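Local coordinates for protein SxtG (Microseira wollei, PDB 6U1R) that probably transfers an amidino group through a covalent cysteine intermediate, as an amidinotransferase of the saxitoxin biosynthetic pathway, at residues W124-V138 with A149-Y163. Residues are numbered along the deposited sequence; the frame is centred on the assembly and turned at random.
Sequences WQVRSGFCAANPRDV and APMADRNRYFEAWAY
The guanidinium of Arg156 slots edgewise between the carboxylates of Asp137 and Glu159, with Met151 CE packed on one face and Phe130 CD2 on the other. Arg156 NH1 and NH2 converge on the anti side of Asp137 OD2, NH2 at 2.9 Å. Arg156 NE and NH2 meet the two Glu159 oxygens side-on, NE to OE1 at 2.9 Å. A bend at chi3 (74°) turns this arginine head into its slot, where a flat cation with several N-H groups can serve both acids. Val138 fills the hollow beside Glu159, its CG2 3.4 Å from OE2. In this amidinotransferase-family fold the network borders the probable active site: Asp137 touches the predicted active-site residue His264, and Asn134 touches Cys368, the predicted amidino-cysteine. At the other end the broad indole of Trp124 is a floor for Arg154, whose extended chain lays CG 3.7 Å above the six-membered ring and its guanidinium over the pyrrole, planes 29° apart; its NH2 also bonds Leu185 O and pairs with Asp187. The indole's edge points into the face of Tyr157, a T-shaped pair at 80°. Between these ends Gly129 CA makes a CA-H...O contact with Asn155 O, while Asn155 ND2 donates to Ser128 O at 2.9 Å.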
# COMPACT_ATOMS: atom_id res chain seq x y z
N TRP A 124 11.26 8.02 -12.47
CA TRP A 124 12.15 8.93 -11.76
C TRP A 124 13.15 8.11 -10.95
O TRP A 124 12.96 6.92 -10.72
CB TRP A 124 11.39 9.91 -10.84
CG TRP A 124 10.40 9.27 -9.89
CD1 TRP A 124 9.06 9.17 -10.07
CD2 TRP A 124 10.68 8.68 -8.60
NE1 TRP A 124 8.48 8.55 -8.99
CE2 TRP A 124 9.45 8.23 -8.07
CE3 TRP A 124 11.84 8.48 -7.85
CZ2 TRP A 124 9.35 7.61 -6.83
CZ3 TRP A 124 11.75 7.85 -6.64
CH2 TRP A 124 10.50 7.43 -6.12
N GLN A 125 14.22 8.78 -10.52
CA GLN A 125 15.23 8.13 -9.70
C GLN A 125 15.75 9.12 -8.67
O GLN A 125 15.69 10.34 -8.87
CB GLN A 125 16.39 7.58 -10.55
CG GLN A 125 17.20 8.64 -11.23
CD GLN A 125 18.28 8.03 -12.14
OE1 GLN A 125 19.47 8.08 -11.84
NE2 GLN A 125 17.85 7.44 -13.23
N VAL A 126 16.24 8.59 -7.55
CA VAL A 126 16.86 9.41 -6.52
C VAL A 126 18.17 8.75 -6.10
O VAL A 126 18.42 7.58 -6.36
CB VAL A 126 15.94 9.60 -5.28
CG1 VAL A 126 14.66 10.34 -5.67
CG2 VAL A 126 15.61 8.26 -4.64
N ARG A 127 19.02 9.54 -5.45
CA ARG A 127 20.37 9.09 -5.12
C ARG A 127 20.46 8.34 -3.80
O ARG A 127 21.44 7.62 -3.59
CB ARG A 127 21.31 10.30 -5.09
CG ARG A 127 21.61 10.84 -6.46
CD ARG A 127 22.34 12.18 -6.42
NE ARG A 127 22.57 12.65 -7.78
CZ ARG A 127 23.66 12.39 -8.48
NH1 ARG A 127 24.65 11.68 -7.95
NH2 ARG A 127 23.75 12.85 -9.73
N SER A 128 19.47 8.47 -2.92
CA SER A 128 19.47 7.78 -1.64
C SER A 128 18.08 7.87 -1.03
O SER A 128 17.21 8.61 -1.51
CB SER A 128 20.50 8.37 -0.66
OG SER A 128 20.09 9.67 -0.24
N GLY A 129 17.89 7.12 0.03
CA GLY A 129 16.78 7.36 0.93
C GLY A 129 17.08 8.46 1.92
O GLY A 129 17.96 9.31 1.70
N PHE A 130 16.33 8.44 3.03
CA PHE A 130 16.46 9.44 4.10
C PHE A 130 17.04 8.73 5.31
O PHE A 130 18.27 8.54 5.38
CB PHE A 130 15.09 10.12 4.34
CG PHE A 130 15.07 11.12 5.50
CD1 PHE A 130 16.11 12.00 5.73
CD2 PHE A 130 13.96 11.18 6.36
CE1 PHE A 130 16.08 12.91 6.78
CE2 PHE A 130 13.91 12.12 7.43
CZ PHE A 130 14.97 12.97 7.63
N CYS A 131 16.22 8.23 6.23
CA CYS A 131 16.69 7.59 7.47
C CYS A 131 15.47 7.00 8.19
O CYS A 131 14.33 7.14 7.74
CB CYS A 131 17.45 8.59 8.36
SG CYS A 131 16.47 9.88 9.13
N ALA A 132 15.73 6.35 9.32
CA ALA A 132 14.65 5.78 10.13
C ALA A 132 14.54 6.48 11.48
O ALA A 132 14.20 5.86 12.49
CB ALA A 132 14.86 4.27 10.31
N ALA A 133 14.79 7.79 11.51
CA ALA A 133 14.71 8.56 12.74
C ALA A 133 13.27 8.88 13.15
O ALA A 133 13.01 9.11 14.33
CB ALA A 133 15.51 9.86 12.59
N ASN A 134 12.31 8.84 12.21
CA ASN A 134 10.96 9.34 12.46
C ASN A 134 9.91 8.28 12.13
O ASN A 134 9.19 8.41 11.13
CB ASN A 134 10.68 10.60 11.63
CG ASN A 134 11.63 11.75 11.93
OD1 ASN A 134 11.41 12.51 12.86
ND2 ASN A 134 12.67 11.89 11.13
N PRO A 135 9.77 7.24 12.96
CA PRO A 135 8.69 6.27 12.73
C PRO A 135 7.30 6.90 12.60
O PRO A 135 6.44 6.37 11.88
CB PRO A 135 8.75 5.35 13.97
CG PRO A 135 9.97 5.71 14.70
CD PRO A 135 10.49 7.02 14.23
N ARG A 136 7.07 8.01 13.31
CA ARG A 136 5.76 8.66 13.31
C ARG A 136 5.34 9.13 11.92
O ARG A 136 4.15 9.27 11.65
CB ARG A 136 5.79 9.85 14.29
CG ARG A 136 4.46 10.57 14.53
CD ARG A 136 3.55 9.83 15.49
NE ARG A 136 4.19 9.54 16.78
CZ ARG A 136 3.59 8.92 17.79
NH1 ARG A 136 2.30 8.58 17.69
NH2 ARG A 136 4.25 8.65 18.90
N ASP A 137 6.30 9.42 11.04
CA ASP A 137 5.96 9.94 9.71
C ASP A 137 5.39 8.86 8.79
O ASP A 137 4.64 9.18 7.85
CB ASP A 137 7.19 10.54 9.02
CG ASP A 137 7.80 11.70 9.77
OD1 ASP A 137 7.20 12.16 10.78
OD2 ASP A 137 8.90 12.16 9.34
N VAL A 138 5.76 7.61 9.01
CA VAL A 138 5.70 6.56 7.99
C VAL A 138 4.46 5.70 8.17
O VAL A 138 3.95 5.12 7.21
CB VAL A 138 6.98 5.71 8.05
CG1 VAL A 138 6.94 4.56 7.03
CG2 VAL A 138 8.20 6.61 7.82
N ALA A 149 1.74 4.76 5.19
CA ALA A 149 1.34 6.00 4.54
C ALA A 149 1.81 6.07 3.09
O ALA A 149 2.91 5.60 2.75
CB ALA A 149 1.91 7.19 5.30
N PRO A 150 1.02 6.69 2.21
CA PRO A 150 1.47 6.94 0.83
C PRO A 150 2.24 8.25 0.76
O PRO A 150 1.63 9.30 0.52
CB PRO A 150 0.16 7.00 0.04
CG PRO A 150 -0.84 7.59 1.04
CD PRO A 150 -0.36 7.17 2.43
N MET A 151 3.54 8.21 0.98
CA MET A 151 4.29 9.43 1.24
C MET A 151 4.67 10.16 -0.04
O MET A 151 5.07 9.54 -1.04
CB MET A 151 5.53 9.10 2.07
CG MET A 151 5.18 8.46 3.43
SD MET A 151 6.64 8.09 4.44
CE MET A 151 7.04 9.70 5.12
N ALA A 152 4.56 11.49 -0.00
CA ALA A 152 4.83 12.31 -1.19
C ALA A 152 6.32 12.47 -1.49
O ALA A 152 6.69 12.78 -2.63
CB ALA A 152 4.20 13.70 -1.04
N ASP A 153 7.18 12.27 -0.49
CA ASP A 153 8.62 12.48 -0.66
C ASP A 153 9.24 11.24 -1.30
O ASP A 153 9.34 10.17 -0.68
CB ASP A 153 9.25 12.82 0.68
CG ASP A 153 10.69 13.29 0.54
OD1 ASP A 153 11.38 12.79 -0.37
OD2 ASP A 153 11.12 14.15 1.34
N ARG A 154 9.66 11.39 -2.57
CA ARG A 154 10.28 10.30 -3.32
C ARG A 154 11.42 9.63 -2.55
O ARG A 154 11.58 8.42 -2.63
CB ARG A 154 10.81 10.83 -4.65
CG ARG A 154 9.73 11.22 -5.65
CD ARG A 154 10.36 12.03 -6.78
NE ARG A 154 9.42 12.26 -7.87
CZ ARG A 154 9.57 13.22 -8.78
NH1 ARG A 154 10.61 14.06 -8.72
NH2 ARG A 154 8.68 13.34 -9.76
N ASN A 155 12.25 10.40 -1.84
CA ASN A 155 13.38 9.78 -1.16
C ASN A 155 12.94 8.87 -0.02
O ASN A 155 13.75 8.09 0.48
CB ASN A 155 14.32 10.85 -0.63
CG ASN A 155 14.99 11.62 -1.73
OD1 ASN A 155 14.41 12.57 -2.26
ND2 ASN A 155 16.20 11.21 -2.12
N ARG A 156 11.69 8.97 0.42
CA ARG A 156 11.18 8.15 1.52
C ARG A 156 10.34 6.96 1.04
O ARG A 156 9.71 6.30 1.85
CB ARG A 156 10.37 9.05 2.48
CG ARG A 156 11.12 10.33 2.85
CD ARG A 156 10.42 11.12 3.95
NE ARG A 156 10.56 10.49 5.26
CZ ARG A 156 10.16 11.04 6.40
NH1 ARG A 156 9.60 12.24 6.39
NH2 ARG A 156 10.36 10.40 7.55
N TYR A 157 10.41 6.63 -0.26
CA TYR A 157 9.58 5.59 -0.87
C TYR A 157 9.73 4.24 -0.19
O TYR A 157 8.78 3.44 -0.17
CB TYR A 157 9.98 5.44 -2.33
CG TYR A 157 8.89 5.13 -3.34
CD1 TYR A 157 7.78 5.95 -3.47
CD2 TYR A 157 9.02 4.07 -4.22
CE1 TYR A 157 6.82 5.69 -4.44
CE2 TYR A 157 8.09 3.81 -5.18
CZ TYR A 157 7.00 4.63 -5.30
OH TYR A 157 6.08 4.32 -6.29
N PHE A 158 10.92 3.93 0.31
CA PHE A 158 11.22 2.63 0.91
C PHE A 158 11.54 2.75 2.39
O PHE A 158 12.20 1.88 2.96
CB PHE A 158 12.37 1.96 0.15
CG PHE A 158 12.00 1.57 -1.25
CD1 PHE A 158 11.11 0.54 -1.46
CD2 PHE A 158 12.50 2.26 -2.35
CE1 PHE A 158 10.73 0.17 -2.74
CE2 PHE A 158 12.11 1.90 -3.63
CZ PHE A 158 11.23 0.85 -3.82
N GLU A 159 11.07 3.81 3.03
CA GLU A 159 11.42 3.98 4.42
C GLU A 159 10.79 2.93 5.32
O GLU A 159 11.30 2.71 6.43
CB GLU A 159 11.04 5.39 4.89
CG GLU A 159 11.74 5.80 6.15
CD GLU A 159 11.74 7.30 6.34
OE1 GLU A 159 12.06 8.03 5.37
OE2 GLU A 159 11.42 7.78 7.45
N ALA A 160 9.71 2.27 4.90
CA ALA A 160 9.15 1.24 5.77
C ALA A 160 10.06 0.03 5.93
O ALA A 160 9.84 -0.78 6.83
CB ALA A 160 7.78 0.78 5.26
N TRP A 161 11.08 -0.11 5.08
CA TRP A 161 11.85 -1.36 5.04
C TRP A 161 12.52 -1.66 6.38
O TRP A 161 12.55 -2.82 6.82
CB TRP A 161 12.87 -1.28 3.91
CG TRP A 161 12.28 -1.68 2.58
CD1 TRP A 161 10.95 -1.71 2.22
CD2 TRP A 161 13.00 -2.14 1.43
NE1 TRP A 161 10.81 -2.15 0.93
CE2 TRP A 161 12.06 -2.43 0.42
CE3 TRP A 161 14.36 -2.35 1.17
CZ2 TRP A 161 12.43 -2.91 -0.83
CZ3 TRP A 161 14.73 -2.82 -0.08
CH2 TRP A 161 13.77 -3.10 -1.06
N ALA A 162 13.06 -0.65 7.06
CA ALA A 162 13.75 -0.93 8.33
C ALA A 162 12.82 -1.52 9.38
O ALA A 162 13.30 -2.19 10.31
CB ALA A 162 14.39 0.34 8.88
N TYR A 163 11.51 -1.34 9.22
CA TYR A 163 10.50 -1.77 10.17
C TYR A 163 9.85 -3.11 9.84
O TYR A 163 8.99 -3.56 10.60
CB TYR A 163 9.41 -0.72 10.27
CG TYR A 163 9.92 0.66 10.60
CD1 TYR A 163 10.38 1.51 9.61
CD2 TYR A 163 9.93 1.12 11.92
CE1 TYR A 163 10.86 2.77 9.91
CE2 TYR A 163 10.39 2.37 12.22
CZ TYR A 163 10.86 3.19 11.22
OH TYR A 163 11.31 4.43 11.54
O HOH W 1 14.02 6.72 3.80
O HOH W 2 12.95 9.35 9.31
O HOH W 3 4.89 4.59 4.33